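Local atomic coordinates of YcgJ protein (Bacillus subtilis, PDB entry 1XXL), a protein that probably acts as an S-adenosylmethionine-dependent methyltransferase, although its substrate is not known. Residues 93-98 against 122-127. Residues are numbered along the deposited sequence; the frame is centred on the assembly and turned at random.
With SO4 (sulfate ion), chain C; SO4 (sulfate ion), chain D.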
loop_
_atom_site.group_PDB
_atom_site.type_symbol
_atom_site.label_atom_id
_atom_site.label_comp_id
_atom_site.label_asym_id
_atom_site.label_seq_id
_atom_site.Cartn_x
_atom_site.Cartn_y
_atom_site.Cartn_z
ATOM N N CYS A 93 -1.007 4.952 -4.193
ATOM C CA CYS A 93 -0.202 4.445 -3.110
ATOM C C CYS A 93 -0.622 2.984 -2.935
ATOM O O CYS A 93 -1.717 2.723 -2.446
ATOM C CB CYS A 93 -0.468 5.285 -1.842
ATOM S SG CYS A 93 0.560 4.837 -0.462
ATOM N N ARG A 94 0.222 2.053 -3.386
ATOM C CA ARG A 94 -0.109 0.622 -3.413
ATOM C C ARG A 94 0.786 -0.184 -2.494
ATOM O O ARG A 94 1.994 -0.241 -2.689
ATOM C CB ARG A 94 -0.042 0.071 -4.831
ATOM C CG ARG A 94 -0.584 -1.368 -4.948
ATOM C CD ARG A 94 -0.790 -1.797 -6.403
ATOM N NE ARG A 94 0.484 -1.807 -7.132
ATOM C CZ ARG A 94 0.980 -2.816 -7.849
ATOM N NH1 ARG A 94 0.329 -3.968 -7.971
ATOM N NH2 ARG A 94 2.146 -2.669 -8.455
ATOM N N TYR A 95 0.182 -0.775 -1.471
ATOM C CA TYR A 95 0.874 -1.537 -0.440
ATOM C C TYR A 95 2.112 -0.835 0.106
ATOM O O TYR A 95 3.138 -1.456 0.362
ATOM C CB TYR A 95 1.189 -2.968 -0.926
ATOM C CG TYR A 95 -0.054 -3.787 -1.260
ATOM C CD1 TYR A 95 -0.997 -4.093 -0.281
ATOM C CD2 TYR A 95 -0.272 -4.267 -2.549
ATOM C CE1 TYR A 95 -2.126 -4.875 -0.570
ATOM C CE2 TYR A 95 -1.421 -5.041 -2.865
ATOM C CZ TYR A 95 -2.333 -5.341 -1.873
ATOM O OH TYR A 95 -3.446 -6.074 -2.169
ATOM N N ALA A 96 2.009 0.477 0.304
ATOM C CA ALA A 96 3.130 1.255 0.820
ATOM C C ALA A 96 2.851 1.920 2.165
ATOM O O ALA A 96 3.770 2.129 2.934
ATOM C CB ALA A 96 3.522 2.317 -0.207
ATOM N N ALA A 97 1.603 2.283 2.435
ATOM C CA ALA A 97 1.266 3.076 3.640
ATOM C C ALA A 97 1.693 2.434 4.959
ATOM O O ALA A 97 2.061 3.146 5.909
ATOM C CB ALA A 97 -0.210 3.384 3.678
ATOM N N HIS A 98 1.640 1.105 5.025
ATOM C CA HIS A 98 2.056 0.409 6.247
ATOM C C HIS A 98 3.535 0.600 6.596
ATOM O O HIS A 98 3.948 0.285 7.707
ATOM C CB HIS A 98 1.674 -1.087 6.224
ATOM C CG HIS A 98 2.277 -1.869 5.100
ATOM N ND1 HIS A 98 1.631 -2.060 3.893
ATOM C CD2 HIS A 98 3.445 -2.553 5.016
ATOM C CE1 HIS A 98 2.394 -2.805 3.110
ATOM N NE2 HIS A 98 3.503 -3.108 3.764
ATOM N N LEU A 122 -5.716 4.476 -2.813
ATOM C CA LEU A 122 -4.938 3.859 -1.773
ATOM C C LEU A 122 -5.285 2.389 -1.687
ATOM O O LEU A 122 -6.438 2.046 -1.426
ATOM C CB LEU A 122 -5.256 4.578 -0.458
ATOM C CG LEU A 122 -4.761 3.978 0.834
ATOM C CD1 LEU A 122 -3.254 4.054 0.889
ATOM C CD2 LEU A 122 -5.401 4.699 2.027
ATOM N N VAL A 123 -4.292 1.530 -1.938
ATOM C CA VAL A 123 -4.416 0.110 -1.707
ATOM C C VAL A 123 -3.480 -0.285 -0.588
ATOM O O VAL A 123 -2.290 0.031 -0.618
ATOM C CB VAL A 123 -4.098 -0.753 -3.002
ATOM C CG1 VAL A 123 -3.954 -2.244 -2.672
ATOM C CG2 VAL A 123 -5.170 -0.547 -3.990
ATOM N N ASP A 124 -4.028 -0.965 0.408
ATOM C CA ASP A 124 -3.201 -1.577 1.408
ATOM C C ASP A 124 -3.972 -2.682 2.094
ATOM O O ASP A 124 -5.170 -2.826 1.922
ATOM C CB ASP A 124 -2.680 -0.522 2.423
ATOM C CG ASP A 124 -1.287 -0.868 2.977
ATOM O OD1 ASP A 124 -0.715 0.007 3.665
ATOM O OD2 ASP A 124 -0.775 -2.003 2.747
ATOM N N HIS A 125 -3.270 -3.494 2.860
ATOM C CA HIS A 125 -3.966 -4.337 3.798
ATOM C C HIS A 125 -4.220 -3.496 5.065
ATOM O O HIS A 125 -3.569 -2.473 5.288
ATOM C CB HIS A 125 -3.294 -5.694 4.058
ATOM C CG HIS A 125 -1.811 -5.655 4.094
ATOM N ND1 HIS A 125 -1.108 -5.433 5.251
ATOM C CD2 HIS A 125 -0.891 -5.834 3.115
ATOM C CE1 HIS A 125 0.188 -5.461 4.986
ATOM N NE2 HIS A 125 0.345 -5.696 3.695
ATOM N N TYR A 126 -5.239 -3.869 5.812
ATOM C CA TYR A 126 -5.682 -3.068 6.932
ATOM C C TYR A 126 -5.932 -3.926 8.171
ATOM O O TYR A 126 -6.109 -5.127 8.084
ATOM C CB TYR A 126 -6.927 -2.272 6.528
ATOM C CG TYR A 126 -8.149 -3.095 6.162
ATOM C CD1 TYR A 126 -8.406 -3.461 4.849
ATOM C CD2 TYR A 126 -9.037 -3.498 7.134
ATOM C CE1 TYR A 126 -9.541 -4.186 4.516
ATOM C CE2 TYR A 126 -10.135 -4.227 6.822
ATOM C CZ TYR A 126 -10.392 -4.573 5.507
ATOM O OH TYR A 126 -11.494 -5.327 5.222
ATOM N N ALA A 127 -5.946 -3.263 9.319
ATOM C CA ALA A 127 -6.248 -3.862 10.612
ATOM C C ALA A 127 -7.763 -3.929 10.797
ATOM O O ALA A 127 -8.462 -2.947 10.548
ATOM C CB ALA A 127 -5.648 -3.010 11.714
HETATM S S SO4 C . 2.779 -6.003 -10.211
HETATM O O1 SO4 C . 2.508 -4.992 -11.223
HETATM O O2 SO4 C . 3.502 -7.109 -10.839
HETATM O O3 SO4 C . 1.513 -6.460 -9.651
HETATM O O4 SO4 C . 3.606 -5.466 -9.123
HETATM S S SO4 D . -3.593 -7.959 -5.236
HETATM O O1 SO4 D . -4.991 -7.866 -4.908
HETATM O O2 SO4 D . -3.302 -7.319 -6.526
HETATM O O3 SO4 D . -3.216 -9.328 -5.279
HETATM O O4 SO4 D . -2.830 -7.414 -4.171
HETATM O O HOH W 1 -0.556 1.744 0.544
#
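Cys-93 and Leu-122, then Arg-94 and Val-123, pair in parallel where strands 88-94 and 118-125 run side by side in the Rossmann-like sheet of the class I methyltransferase fold. Val-123 N donates to Cys-93 O at 2.9 Å, and Val-123 O accepts a hydrogen bond from Tyr-95 N at 2.7 Å from above its carbonyl plane. The same oxygen also takes a bond from water 1, which in turn accepts one from Ala-96 N and so bridges strand and turn.

Beyond the paired residues the Asp-124 carboxylate takes over. Its OD2 receives a bond from His-98 ND1 at 2.7 Å through the syn lone pair, nearly in the imidazole plane, and one from His-125 N at 2.9 Å from above the carboxylate plane. OD1 adds weak bonds from His-98 N and ND1. His-98 CG sits between its backbone N and carbonyl carbon (chi1 60°), which brings ND1 round to the same buried carboxylate that its N reaches. The His-98 ring lies in an offset stack with that of His-125, planes 30° apart, while His-125 ND1 is satisfied by Glu-151.

Arg-94 binds S-adenosylmethionine; its CG packs beside Val-123 CB (4.1 Å) before the guanidinium end leads off, NE bonding to Thr-35, NH1 and NH2 to one sulfate. Tyr-95 OH meets the other. Val-123 CG1 sits over one face of the Tyr-95 ring, 3.8 Å from its centroid.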